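Local coordinates for Tlr1789 protein (Thermosynechococcus elongatus, PDB 2X8X), which is an Omp85-family outer-membrane protein that probably helps insert beta-barrel proteins into the cyanobacterial outer membrane, this chain being its periplasmic N-terminal part of three POTRA domains, at residues A[79-85]-A[143-149]; A[96-100]-A[115-119]; A[48-52]-A[106-111]; A[126-130]-A[189-193]; A[23-29]-A[43-47]. One frame throughout, in Å; residues are numbered along the deposited sequence.

Interaction 1: residues A[79-85]-A[143-149]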
# COMPACT_ATOMS: atom_id res chain seq x y z
N LEU A 79 -15.51 6.77 7.65
CA LEU A 79 -15.22 6.21 6.35
C LEU A 79 -16.48 5.86 5.56
O LEU A 79 -17.33 5.06 6.04
CB LEU A 79 -14.34 4.93 6.54
CG LEU A 79 -13.97 4.24 5.22
CD1 LEU A 79 -13.05 5.17 4.34
CD2 LEU A 79 -13.27 2.92 5.47
N ARG A 80 -16.63 6.42 4.35
CA ARG A 80 -17.82 6.15 3.53
C ARG A 80 -17.57 5.26 2.30
O ARG A 80 -18.50 4.62 1.79
CB ARG A 80 -18.42 7.45 3.00
CG ARG A 80 -18.80 8.42 4.09
CD ARG A 80 -19.87 7.86 5.01
NE ARG A 80 -20.14 8.85 6.06
CZ ARG A 80 -20.98 8.64 7.06
NH1 ARG A 80 -21.60 7.46 7.16
NH2 ARG A 80 -21.15 9.59 7.96
N ALA A 81 -16.34 5.25 1.81
CA ALA A 81 -16.03 4.47 0.60
C ALA A 81 -14.54 4.41 0.40
O ALA A 81 -13.77 5.34 0.85
CB ALA A 81 -16.68 5.16 -0.71
N VAL A 82 -14.10 3.32 -0.27
CA VAL A 82 -12.68 3.26 -0.66
C VAL A 82 -12.74 2.94 -2.14
O VAL A 82 -13.46 2.04 -2.52
CB VAL A 82 -11.91 2.15 0.06
CG1 VAL A 82 -10.39 2.14 -0.37
CG2 VAL A 82 -12.05 2.32 1.62
N GLN A 83 -12.04 3.74 -2.97
CA GLN A 83 -12.03 3.60 -4.44
C GLN A 83 -10.55 3.47 -4.88
O GLN A 83 -9.61 3.91 -4.19
CB GLN A 83 -12.77 4.76 -5.13
CG GLN A 83 -12.23 6.09 -4.79
CD GLN A 83 -13.05 7.28 -5.27
OE1 GLN A 83 -14.23 7.18 -5.60
NE2 GLN A 83 -12.40 8.43 -5.32
N VAL A 84 -10.32 2.84 -6.02
CA VAL A 84 -8.95 2.60 -6.40
C VAL A 84 -8.75 3.12 -7.84
O VAL A 84 -9.66 3.04 -8.68
CB VAL A 84 -8.63 1.13 -6.23
CG1 VAL A 84 -9.58 0.33 -7.06
CG2 VAL A 84 -7.30 0.81 -6.79
N ALA A 85 -7.55 3.62 -8.12
CA ALA A 85 -7.14 3.96 -9.48
C ALA A 85 -6.03 3.01 -9.96
O ALA A 85 -5.11 2.70 -9.20
CB ALA A 85 -6.54 5.39 -9.53
N GLY A 143 -15.02 11.55 3.58
CA GLY A 143 -14.93 10.15 4.09
C GLY A 143 -14.67 9.16 2.97
O GLY A 143 -14.85 7.98 3.13
N VAL A 144 -14.37 9.68 1.78
CA VAL A 144 -13.99 8.83 0.64
C VAL A 144 -12.47 8.75 0.54
O VAL A 144 -11.78 9.82 0.45
CB VAL A 144 -14.61 9.35 -0.69
CG1 VAL A 144 -14.09 8.47 -1.89
CG2 VAL A 144 -16.14 9.29 -0.63
N VAL A 145 -11.94 7.53 0.56
CA VAL A 145 -10.51 7.25 0.47
C VAL A 145 -10.16 6.71 -0.95
O VAL A 145 -10.85 5.83 -1.51
CB VAL A 145 -10.05 6.26 1.61
CG1 VAL A 145 -8.50 5.85 1.50
CG2 VAL A 145 -10.22 6.92 3.00
N THR A 146 -9.12 7.30 -1.53
CA THR A 146 -8.61 6.88 -2.84
C THR A 146 -7.20 6.29 -2.69
O THR A 146 -6.33 6.92 -2.08
CB THR A 146 -8.52 8.11 -3.85
OG1 THR A 146 -9.85 8.68 -3.99
CG2 THR A 146 -8.00 7.66 -5.19
N LEU A 147 -7.06 5.08 -3.21
CA LEU A 147 -5.83 4.34 -3.33
C LEU A 147 -5.41 4.16 -4.82
O LEU A 147 -6.26 4.19 -5.74
CB LEU A 147 -6.10 2.95 -2.74
CG LEU A 147 -6.62 2.87 -1.33
CD1 LEU A 147 -6.78 1.40 -1.03
CD2 LEU A 147 -5.56 3.48 -0.43
N GLN A 148 -4.11 3.94 -5.05
CA GLN A 148 -3.57 3.61 -6.36
C GLN A 148 -2.99 2.25 -6.24
O GLN A 148 -2.39 1.94 -5.19
CB GLN A 148 -2.43 4.55 -6.70
CG GLN A 148 -2.84 6.02 -6.70
CD GLN A 148 -1.63 6.94 -7.02
OE1 GLN A 148 -1.33 7.82 -6.23
NE2 GLN A 148 -0.91 6.66 -8.08
N VAL A 149 -3.14 1.43 -7.28
CA VAL A 149 -2.34 0.22 -7.43
C VAL A 149 -1.53 0.28 -8.75
O VAL A 149 -1.91 0.99 -9.70
CB VAL A 149 -3.18 -1.01 -7.44
CG1 VAL A 149 -3.92 -1.18 -6.07
CG2 VAL A 149 -4.18 -0.87 -8.55
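Strands 81-85 and 144-149 run parallel, and their facing backbone groups are almost fully paired. The ladder starts before the first strand, where Arg80 N donates to Gly143 O at 2.7 Å. Ala81 N adds a weak bond to the same oxygen, Gly143 O, at 3.4 Å. Val145 N then donates to Ala81 O at 2.9 Å, and Gln83 N to Val145 O at 2.8 Å. Leu147 N reaches Gln83 O at 3.0 Å, Ala85 N reaches Leu147 O at 2.8 Å, and Val149 N closes on Ala85 O at 3.0 Å. So Ala81, Gln83 and Ala85 bond to strand 144-149, while Val82 and Val84 turn their polar groups outward. Val82 O and Val84 N are taken by the side chain of Gln92. This is the parallel pair of the three-stranded POTRA sheet, in the order 81-85, 144-150, 132-139. On its other edge the central strand has backbone hydrogen bonds between Thr146 and Gln138 and between Gln148 and Val134. On the face carrying Ala81 and Gln83, Gln83 NE2 donates to Thr146 OG1 at 2.9 Å. The other face is apolar. There Val82 CG1 lies 3.7 Å from Leu147 CD1, and Phe99 packs on both residues. Gly143 has positive phi (98°) and no side chain. An ideal CB would lie 3.0 Å from Arg80 CG, a clash, so glycine lets the two chains approach here.

Interaction 2: residues A[96-100]-A[115-119]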
# COMPACT_ATOMS: atom_id res chain seq x y z
N ASN A 96 -14.32 -3.11 -2.38
CA ASN A 96 -15.50 -2.81 -1.52
C ASN A 96 -15.67 -3.89 -0.48
O ASN A 96 -15.93 -3.62 0.71
CB ASN A 96 -16.83 -2.69 -2.31
CG ASN A 96 -16.88 -1.49 -3.26
OD1 ASN A 96 -17.65 -1.48 -4.25
ND2 ASN A 96 -16.07 -0.47 -3.00
N GLU A 97 -15.52 -5.13 -0.91
CA GLU A 97 -15.57 -6.26 0.04
C GLU A 97 -14.43 -6.23 1.11
O GLU A 97 -14.68 -6.42 2.30
CB GLU A 97 -15.60 -7.53 -0.79
CG GLU A 97 -15.24 -8.82 -0.11
CD GLU A 97 -15.07 -9.95 -1.16
OE1 GLU A 97 -15.43 -9.73 -2.37
OE2 GLU A 97 -14.60 -11.05 -0.77
N ILE A 98 -13.18 -6.02 0.70
CA ILE A 98 -12.08 -5.87 1.70
C ILE A 98 -12.34 -4.81 2.79
O ILE A 98 -12.17 -5.07 3.99
CB ILE A 98 -10.69 -5.61 0.97
CG1 ILE A 98 -10.28 -6.86 0.23
CG2 ILE A 98 -9.57 -5.07 1.95
CD1 ILE A 98 -9.23 -6.55 -0.87
N PHE A 99 -12.87 -3.68 2.38
CA PHE A 99 -13.03 -2.57 3.26
C PHE A 99 -14.44 -2.46 3.89
O PHE A 99 -14.57 -1.70 4.83
CB PHE A 99 -12.56 -1.22 2.61
CG PHE A 99 -11.08 -1.15 2.35
CD1 PHE A 99 -10.57 -1.50 1.10
CD2 PHE A 99 -10.17 -0.75 3.32
CE1 PHE A 99 -9.19 -1.46 0.83
CE2 PHE A 99 -8.82 -0.69 3.04
CZ PHE A 99 -8.32 -1.05 1.79
N ALA A 100 -15.44 -3.24 3.43
CA ALA A 100 -16.81 -3.23 4.06
C ALA A 100 -16.85 -3.16 5.60
O ALA A 100 -17.67 -2.39 6.14
CB ALA A 100 -17.73 -4.43 3.53
N GLY A 115 -6.16 -3.32 5.50
CA GLY A 115 -6.79 -3.55 4.20
C GLY A 115 -5.87 -3.44 3.00
O GLY A 115 -6.03 -4.15 2.02
N ILE A 116 -4.94 -2.50 3.03
CA ILE A 116 -3.95 -2.35 1.97
C ILE A 116 -3.15 -3.63 1.92
O ILE A 116 -2.92 -4.20 0.82
CB ILE A 116 -3.03 -1.11 2.22
CG1 ILE A 116 -3.83 0.16 1.99
CG2 ILE A 116 -1.81 -1.19 1.33
CD1 ILE A 116 -3.03 1.40 2.32
N GLU A 117 -2.84 -4.20 3.10
CA GLU A 117 -2.14 -5.50 3.11
C GLU A 117 -2.98 -6.65 2.52
O GLU A 117 -2.43 -7.55 1.89
CB GLU A 117 -1.63 -5.91 4.49
CG GLU A 117 -0.48 -5.05 5.01
CD GLU A 117 0.54 -4.57 3.88
OE1 GLU A 117 1.07 -5.41 3.07
OE2 GLU A 117 0.82 -3.33 3.81
N LYS A 118 -4.29 -6.61 2.71
CA LYS A 118 -5.17 -7.59 2.04
C LYS A 118 -5.13 -7.45 0.54
O LYS A 118 -5.24 -8.44 -0.21
CB LYS A 118 -6.61 -7.39 2.54
CG LYS A 118 -6.79 -8.19 3.89
CD LYS A 118 -8.23 -8.03 4.39
CE LYS A 118 -8.39 -6.57 4.98
NZ LYS A 118 -8.38 -6.26 6.48
N ILE A 119 -5.03 -6.22 0.06
CA ILE A 119 -4.95 -6.06 -1.42
C ILE A 119 -3.62 -6.67 -1.95
O ILE A 119 -3.60 -7.39 -2.96
CB ILE A 119 -5.08 -4.58 -1.80
CG1 ILE A 119 -6.50 -4.07 -1.63
CG2 ILE A 119 -4.55 -4.35 -3.23
CD1 ILE A 119 -6.53 -2.47 -1.72
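Phe99 brings the tip of its ring against the backbone of helix 109-125, with Phe99 CZ 3.6 Å from Gly115 C and 3.9 Å from Ile116 N. The absence of a side chain at Gly115 makes this possible. A CB at that position would lie 2.3 Å from Phe99 CE2, a clash. The CA-to-CB bond of Phe99 points sideways, but its m rotamer (chi1 -67°) brings the end of the ring to the partner helix. Ile119 meets the ring at its edge, with Ile119 CD1 3.8 Å from Phe99 CE1. The CA-to-CB bond of Ile98 points toward the other segment, and Ile98 is the most covered residue. Its CG2 sits 3.7 Å from Gly115 O and 3.6 Å from Lys118 CE, so the aliphatic part of the lysine covers the exposed margin. Ile98 CD1 lies 3.8 Å from Ile119 CG1. The nearest CA pair is Ile98 with Gly115, 6.3 Å. No hydrogen bond crosses between the segments, and the contact is held by van der Waals packing. Phe99 and Ile119 also touch Leu147 on strand 144-150, and Ile116 and Ile119 rest on Val133. The two helices therefore pack on each other and on one face of the sheet. Two helices over a three-stranded mixed sheet, with the helical pair between the first and second strands of the domain, is the beta-alpha-alpha-beta-beta fold of a POTRA domain.

Interaction 3: residues A[48-52]-A[106-111]; sequences FATGF and TLNLRE
Phe52, Asn108 and Gly51 carry most of this surface contact, and the closest CA pair is Phe52 with Asn108 at 4.6 Å. Residues 48-51 form a type I beta turn closed by Gly51 N to Phe48 O at 3.1 Å. Gly51 then leaves helical geometry at phi 93°, psi -3°. A CB there would clash with Asn108 OD1. Gly51 O accepts from Leu109 N at 2.9 Å and also has a CA-H...O contact from Asn108 CA at 3.4 Å. Asn108, chi1 t (-176°) and phi/psi -119/121°, is the N-cap of helix 109-125. Its OD1 accepts from Glu111 N at 3.2 Å and weakly from Arg110 N at 2.8 Å. Its ND2 donates to Thr50 O at 2.9 Å. The loop after helix 37-48 of the first POTRA domain is thus joined to the start of a helix in the second, a hydrogen-bonded interface between successive domains. Phe52 takes an m rotamer (chi1 -66°, chi2 -77°). Asn108 ND2 lies over one face of its ring, 3.3 Å from Phe52 CE2. Thr106 CG2 sits at the ring edge, 3.9 Å from Phe52 CD1. Leu19 and Leu22 of helix 17-26 also touch Phe52. Arg110, extended after an m chi1, sends NH2 to Ala49 O at 2.7 Å and NE to the same Ala49 O at 3.0 Å.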
# COMPACT_ATOMS: atom_id res chain seq x y z
N PHE A 48 -2.01 9.98 19.13
CA PHE A 48 -1.81 9.86 17.69
C PHE A 48 -1.58 8.39 17.28
O PHE A 48 -2.11 7.97 16.23
CB PHE A 48 -0.69 10.77 17.22
CG PHE A 48 -0.72 11.04 15.76
CD1 PHE A 48 -1.50 12.08 15.24
CD2 PHE A 48 0.04 10.27 14.90
CE1 PHE A 48 -1.52 12.31 13.85
CE2 PHE A 48 -0.02 10.43 13.49
CZ PHE A 48 -0.79 11.52 12.98
N ALA A 49 -0.82 7.61 18.09
CA ALA A 49 -0.53 6.22 17.76
C ALA A 49 -1.78 5.35 17.70
O ALA A 49 -1.69 4.22 17.22
CB ALA A 49 0.42 5.58 18.74
N THR A 50 -2.93 5.84 18.14
CA THR A 50 -4.15 4.98 18.09
C THR A 50 -4.61 4.84 16.62
O THR A 50 -5.29 3.90 16.30
CB THR A 50 -5.30 5.55 18.88
OG1 THR A 50 -5.65 6.84 18.33
CG2 THR A 50 -4.99 5.58 20.46
N GLY A 51 -4.24 5.82 15.78
CA GLY A 51 -4.56 5.74 14.35
C GLY A 51 -5.85 6.42 13.94
O GLY A 51 -6.13 6.46 12.75
N PHE A 52 -6.60 6.96 14.90
CA PHE A 52 -7.88 7.63 14.59
C PHE A 52 -7.80 9.13 14.30
O PHE A 52 -8.82 9.76 13.98
CB PHE A 52 -8.89 7.47 15.75
CG PHE A 52 -9.35 6.06 15.99
CD1 PHE A 52 -10.31 5.47 15.16
CD2 PHE A 52 -8.84 5.33 17.08
CE1 PHE A 52 -10.73 4.17 15.36
CE2 PHE A 52 -9.26 4.00 17.32
CZ PHE A 52 -10.23 3.43 16.48
N THR A 106 -15.35 5.96 12.18
CA THR A 106 -14.23 6.83 11.97
C THR A 106 -13.12 5.98 11.30
O THR A 106 -12.86 4.84 11.72
CB THR A 106 -13.66 7.23 13.35
OG1 THR A 106 -14.65 7.99 14.01
CG2 THR A 106 -12.35 8.09 13.20
N LEU A 107 -12.47 6.56 10.31
CA LEU A 107 -11.39 5.84 9.62
C LEU A 107 -10.21 5.73 10.60
O LEU A 107 -9.88 6.70 11.33
CB LEU A 107 -10.98 6.67 8.40
CG LEU A 107 -9.60 6.34 7.79
CD1 LEU A 107 -9.62 5.01 7.04
CD2 LEU A 107 -9.34 7.48 6.90
N ASN A 108 -9.58 4.56 10.62
CA ASN A 108 -8.41 4.30 11.39
C ASN A 108 -7.28 3.92 10.41
O ASN A 108 -7.43 2.99 9.61
CB ASN A 108 -8.65 3.21 12.45
CG ASN A 108 -7.45 3.02 13.32
OD1 ASN A 108 -6.41 2.49 12.86
ND2 ASN A 108 -7.54 3.45 14.60
N LEU A 109 -6.18 4.67 10.42
CA LEU A 109 -5.13 4.39 9.45
C LEU A 109 -4.40 3.08 9.68
O LEU A 109 -3.89 2.52 8.74
CB LEU A 109 -4.12 5.51 9.37
CG LEU A 109 -4.51 6.79 8.61
CD1 LEU A 109 -3.24 7.52 8.21
CD2 LEU A 109 -5.36 6.68 7.38
N ARG A 110 -4.35 2.57 10.90
CA ARG A 110 -3.83 1.19 11.08
C ARG A 110 -4.73 0.15 10.41
O ARG A 110 -4.24 -0.75 9.76
CB ARG A 110 -3.70 0.79 12.56
CG ARG A 110 -2.96 1.68 13.45
CD ARG A 110 -3.05 0.91 14.82
NE ARG A 110 -2.32 1.55 15.90
CZ ARG A 110 -1.31 1.00 16.57
NH1 ARG A 110 -0.91 -0.25 16.29
NH2 ARG A 110 -0.69 1.71 17.52
N GLU A 111 -6.05 0.23 10.61
CA GLU A 111 -6.98 -0.66 9.93
C GLU A 111 -6.96 -0.48 8.38
O GLU A 111 -7.01 -1.47 7.63
CB GLU A 111 -8.41 -0.41 10.38
CG GLU A 111 -8.61 -0.58 11.96
CD GLU A 111 -10.09 -0.24 12.44
OE1 GLU A 111 -11.03 -0.75 11.78
OE2 GLU A 111 -10.31 0.49 13.47

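Interaction 4: residues A[126-130]-A[189-193]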
# COMPACT_ATOMS: atom_id res chain seq x y z
N ASN A 126 -2.49 -14.72 -5.92
CA ASN A 126 -3.05 -15.07 -7.22
C ASN A 126 -1.98 -15.10 -8.32
O ASN A 126 -2.28 -15.37 -9.50
CB ASN A 126 -4.20 -14.12 -7.54
CG ASN A 126 -5.52 -14.58 -6.92
OD1 ASN A 126 -6.04 -15.62 -7.28
ND2 ASN A 126 -6.07 -13.81 -5.97
N GLY A 127 -0.73 -14.85 -7.94
CA GLY A 127 0.41 -14.96 -8.87
C GLY A 127 0.81 -13.64 -9.55
O GLY A 127 1.74 -13.63 -10.36
N TYR A 128 0.13 -12.53 -9.25
CA TYR A 128 0.49 -11.24 -9.86
C TYR A 128 1.61 -10.68 -9.05
O TYR A 128 1.42 -9.78 -8.20
CB TYR A 128 -0.70 -10.29 -9.89
CG TYR A 128 -1.86 -10.87 -10.65
CD1 TYR A 128 -1.83 -10.98 -12.06
CD2 TYR A 128 -2.99 -11.32 -9.96
CE1 TYR A 128 -2.90 -11.52 -12.75
CE2 TYR A 128 -4.07 -11.89 -10.67
CZ TYR A 128 -4.01 -11.99 -12.04
OH TYR A 128 -5.08 -12.49 -12.73
N ILE A 129 2.79 -11.24 -9.28
CA ILE A 129 3.97 -10.98 -8.44
C ILE A 129 4.37 -9.54 -8.27
O ILE A 129 5.02 -9.22 -7.25
CB ILE A 129 5.31 -11.66 -8.96
CG1 ILE A 129 5.42 -11.61 -10.49
CG2 ILE A 129 5.60 -12.99 -8.30
CD1 ILE A 129 6.89 -11.43 -10.94
N LEU A 130 4.09 -8.68 -9.24
CA LEU A 130 4.52 -7.26 -9.15
C LEU A 130 3.45 -6.36 -8.49
O LEU A 130 3.73 -5.24 -8.16
CB LEU A 130 4.84 -6.67 -10.54
CG LEU A 130 6.00 -7.30 -11.35
CD1 LEU A 130 6.13 -6.55 -12.68
CD2 LEU A 130 7.38 -7.31 -10.60
N VAL A 189 -1.59 -8.33 -17.20
CA VAL A 189 -0.88 -8.08 -15.96
C VAL A 189 0.05 -9.30 -15.74
O VAL A 189 -0.40 -10.44 -15.72
CB VAL A 189 -1.86 -8.04 -14.76
CG1 VAL A 189 -1.13 -7.80 -13.49
CG2 VAL A 189 -2.97 -7.02 -14.98
N LEU A 190 1.32 -9.04 -15.58
CA LEU A 190 2.33 -10.11 -15.38
C LEU A 190 1.95 -11.11 -14.26
O LEU A 190 1.67 -10.72 -13.10
CB LEU A 190 3.71 -9.45 -15.11
CG LEU A 190 4.93 -10.39 -15.04
CD1 LEU A 190 5.14 -10.91 -16.45
CD2 LEU A 190 6.16 -9.61 -14.62
N ASN A 191 1.94 -12.41 -14.59
CA ASN A 191 1.61 -13.41 -13.60
C ASN A 191 2.65 -14.50 -13.65
O ASN A 191 2.94 -15.02 -14.70
CB ASN A 191 0.27 -14.01 -13.89
CG ASN A 191 -0.19 -14.92 -12.80
OD1 ASN A 191 0.43 -15.95 -12.53
ND2 ASN A 191 -1.25 -14.52 -12.13
N GLN A 192 3.20 -14.85 -12.50
CA GLN A 192 4.40 -15.71 -12.46
C GLN A 192 4.07 -17.14 -12.87
O GLN A 192 4.97 -17.85 -13.37
CB GLN A 192 5.06 -15.60 -11.07
CG GLN A 192 6.21 -16.52 -10.84
CD GLN A 192 5.84 -17.56 -9.81
OE1 GLN A 192 5.33 -17.21 -8.71
NE2 GLN A 192 6.07 -18.85 -10.13
N LYS A 193 2.80 -17.51 -12.72
CA LYS A 193 2.25 -18.82 -13.11
C LYS A 193 2.21 -18.92 -14.62
O LYS A 193 2.56 -19.96 -15.20
CB LYS A 193 0.80 -18.95 -12.60
CG LYS A 193 0.59 -19.79 -11.37
CD LYS A 193 1.60 -19.47 -10.27
CE LYS A 193 2.30 -20.75 -9.79
NZ LYS A 193 2.32 -20.73 -8.31
O HOH W 1 2.11 -8.69 -11.35
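An interface between successive POTRA domains is formed here, where the end of one helix meets the capped start of another. Gly127 ends helix 109-125 in a Schellman motif, with phi at 94°. Asn191 is the N-cap of helix 192-205, its OD1 accepting from Lys193 N at 2.8 Å. The amide of the same residue looks across the interface, and Asn191 ND2 donates to Asn126 O at 2.9 Å. Next to it, Gln192 N donates to Gly127 O at 2.9 Å. Gly127 has no side chain. An ideal CB would clash with Asn191 OD1 at 2.6 Å, and at this positive phi it would also press on the carbonyl O of the residue before. Tyr128 follows as the centre of an inverse gamma turn. Asn191 ND2 lies over one face of its ring, 3.5 Å from Tyr128 CE1, and Val189 CG1 is 3.6 Å from Tyr128 CD1. Leu190 fills the other end of the contact, with CD2 3.6 Å from Leu130 CD1 and 4.2 Å from Ile129 CD1. A water bridges the backbones there. It accepts from Leu130 N at 2.9 Å and donates to Leu190 O at 2.7 Å. Ile129 CG2 rests on Gln192 CB at 3.8 Å. Leu130 and Leu190 both touch Leu215 of strand 208-217, while Tyr128 and Val189 share Val89. The contact thus lies between the loop that leads from helix 109-125 into strand 132-139 and the start of helix 192-205.

Interaction 5: residues A[23-29]-A[43-47]; sequences VYQVIST and DTNAI
This is a buried contact of the C-terminal half of helix 37-48 with the end of helix 17-26 and the loop that follows it, inside the first POTRA domain. Residues 23-26 are helical. Ile27 (chi1 p) leaves the helix at phi/psi -86/159°. Ser28 follows at -104/-16° with chi1 p, and Thr29 at -75/123° with chi1 m. The nearest CA pairs are Ile27 with Asp43 at 4.9 Å, Val23 with Ile47 at 6.1 Å and Val26 with Ala46 at 6.3 Å. Asp43, rotamer m (chi1 -71°, chi2 -24°), points at the departing chain. Its OD1 accepts from Ser28 N at 2.8 Å and from Ser28 OG at 3.1 Å. Its OD2 accepts from Thr29 N at 3.3 Å and from Thr29 OG1 at a very short 2.4 Å. A water donates to Val26 O at 3.1 Å and to Asp43 OD1 at 2.8 Å. One turn on, Ile47 (chi1 m, chi2 t) places CD1 3.3 Å from Ile27 CG2 and 3.8 Å from Val23 CG1. Ile47 CG1 is 3.8 Å from Val26 CG2. Phe71 of strand 66-75 touches Ile27, Asp43 and Ile47. Two helices sharing an apolar core against one mixed sheet are characteristic of the POTRA fold.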
# COMPACT_ATOMS: atom_id res chain seq x y z
N VAL A 23 -9.23 8.25 24.21
CA VAL A 23 -8.28 9.29 24.53
C VAL A 23 -7.96 9.28 26.03
O VAL A 23 -6.78 9.31 26.42
CB VAL A 23 -8.81 10.71 24.10
CG1 VAL A 23 -7.84 11.85 24.51
CG2 VAL A 23 -9.04 10.75 22.59
N TYR A 24 -8.99 9.22 26.87
CA TYR A 24 -8.73 9.17 28.32
C TYR A 24 -7.96 7.93 28.72
O TYR A 24 -7.15 8.00 29.61
CB TYR A 24 -10.01 9.20 29.12
CG TYR A 24 -10.54 10.60 29.29
CD1 TYR A 24 -9.79 11.57 29.99
CD2 TYR A 24 -11.78 10.96 28.77
CE1 TYR A 24 -10.28 12.87 30.13
CE2 TYR A 24 -12.29 12.25 28.93
CZ TYR A 24 -11.52 13.19 29.59
OH TYR A 24 -12.00 14.46 29.72
N GLN A 25 -8.24 6.81 28.08
CA GLN A 25 -7.63 5.51 28.35
C GLN A 25 -6.12 5.58 28.03
O GLN A 25 -5.35 5.00 28.72
CB GLN A 25 -8.35 4.52 27.43
CG GLN A 25 -8.13 3.00 27.52
CD GLN A 25 -9.34 2.20 26.88
OE1 GLN A 25 -9.91 2.60 25.86
NE2 GLN A 25 -9.71 1.05 27.50
N VAL A 26 -5.71 6.30 26.98
CA VAL A 26 -4.32 6.18 26.49
C VAL A 26 -3.37 7.25 27.08
O VAL A 26 -2.18 7.09 27.05
CB VAL A 26 -4.23 6.18 24.93
CG1 VAL A 26 -5.15 5.13 24.31
CG2 VAL A 26 -4.62 7.48 24.38
N ILE A 27 -3.89 8.32 27.61
CA ILE A 27 -3.02 9.37 28.17
C ILE A 27 -2.69 9.03 29.62
O ILE A 27 -3.40 8.24 30.26
CB ILE A 27 -3.66 10.79 28.10
CG1 ILE A 27 -4.86 10.86 29.06
CG2 ILE A 27 -3.93 11.17 26.57
CD1 ILE A 27 -5.82 12.06 28.92
N SER A 28 -1.61 9.60 30.15
CA SER A 28 -1.33 9.35 31.54
C SER A 28 -1.71 10.55 32.39
O SER A 28 -1.79 10.42 33.60
CB SER A 28 0.14 8.95 31.74
OG SER A 28 0.98 10.01 31.24
N THR A 29 -1.92 11.71 31.78
CA THR A 29 -2.22 12.93 32.53
C THR A 29 -3.68 12.88 33.02
O THR A 29 -4.64 12.70 32.23
CB THR A 29 -1.90 14.23 31.73
OG1 THR A 29 -0.54 14.18 31.23
CG2 THR A 29 -2.05 15.44 32.65
N ASP A 43 1.93 12.08 25.80
CA ASP A 43 0.44 11.87 25.70
C ASP A 43 -0.13 12.15 24.29
O ASP A 43 -0.99 11.39 23.81
CB ASP A 43 -0.37 12.68 26.74
CG ASP A 43 -0.21 12.15 28.20
OD1 ASP A 43 0.12 10.93 28.44
OD2 ASP A 43 -0.44 12.97 29.11
N THR A 44 0.32 13.22 23.64
CA THR A 44 -0.17 13.48 22.28
C THR A 44 0.37 12.39 21.30
O THR A 44 -0.34 11.98 20.37
CB THR A 44 0.19 14.90 21.69
OG1 THR A 44 1.58 14.97 21.34
CG2 THR A 44 -0.23 16.06 22.60
N ASN A 45 1.61 11.96 21.52
CA ASN A 45 2.13 10.80 20.73
C ASN A 45 1.26 9.57 20.91
O ASN A 45 0.91 8.90 19.95
CB ASN A 45 3.51 10.39 21.17
CG ASN A 45 4.56 11.41 20.91
OD1 ASN A 45 5.66 11.32 21.48
ND2 ASN A 45 4.28 12.36 20.05
N ALA A 46 0.92 9.21 22.14
CA ALA A 46 0.04 8.03 22.40
C ALA A 46 -1.32 8.12 21.78
O ALA A 46 -1.85 7.12 21.28
CB ALA A 46 -0.09 7.76 23.93
N ILE A 47 -1.92 9.29 21.82
CA ILE A 47 -3.19 9.49 21.16
C ILE A 47 -3.06 9.38 19.66
O ILE A 47 -3.90 8.77 18.96
CB ILE A 47 -3.76 10.89 21.52
CG1 ILE A 47 -4.04 10.99 23.03
CG2 ILE A 47 -5.01 11.12 20.74
CD1 ILE A 47 -4.25 12.46 23.54
O HOH W 2 0.60 8.31 27.61

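Interactions 1 and 2 belong to the middle POTRA domain and touch each other, Phe99 and Ile119 meeting Leu147. The first is a partly buried backbone ladder, the second a buried apolar contact without hydrogen bonds. Interaction 5 is the helix-pair contact of the first domain, also buried, but adds a carboxylate that binds the loop leaving a helix. Interactions 3 and 4 join domains instead. They lie on opposite sides of the chain's centre, about 31 Å apart between centres, and both pair a positive-phi glycine with an asparagine N-cap. Interaction 3 is the more exposed. Helix 109-125 serves interactions 2 and 3, and interaction 4 uses the loop after it.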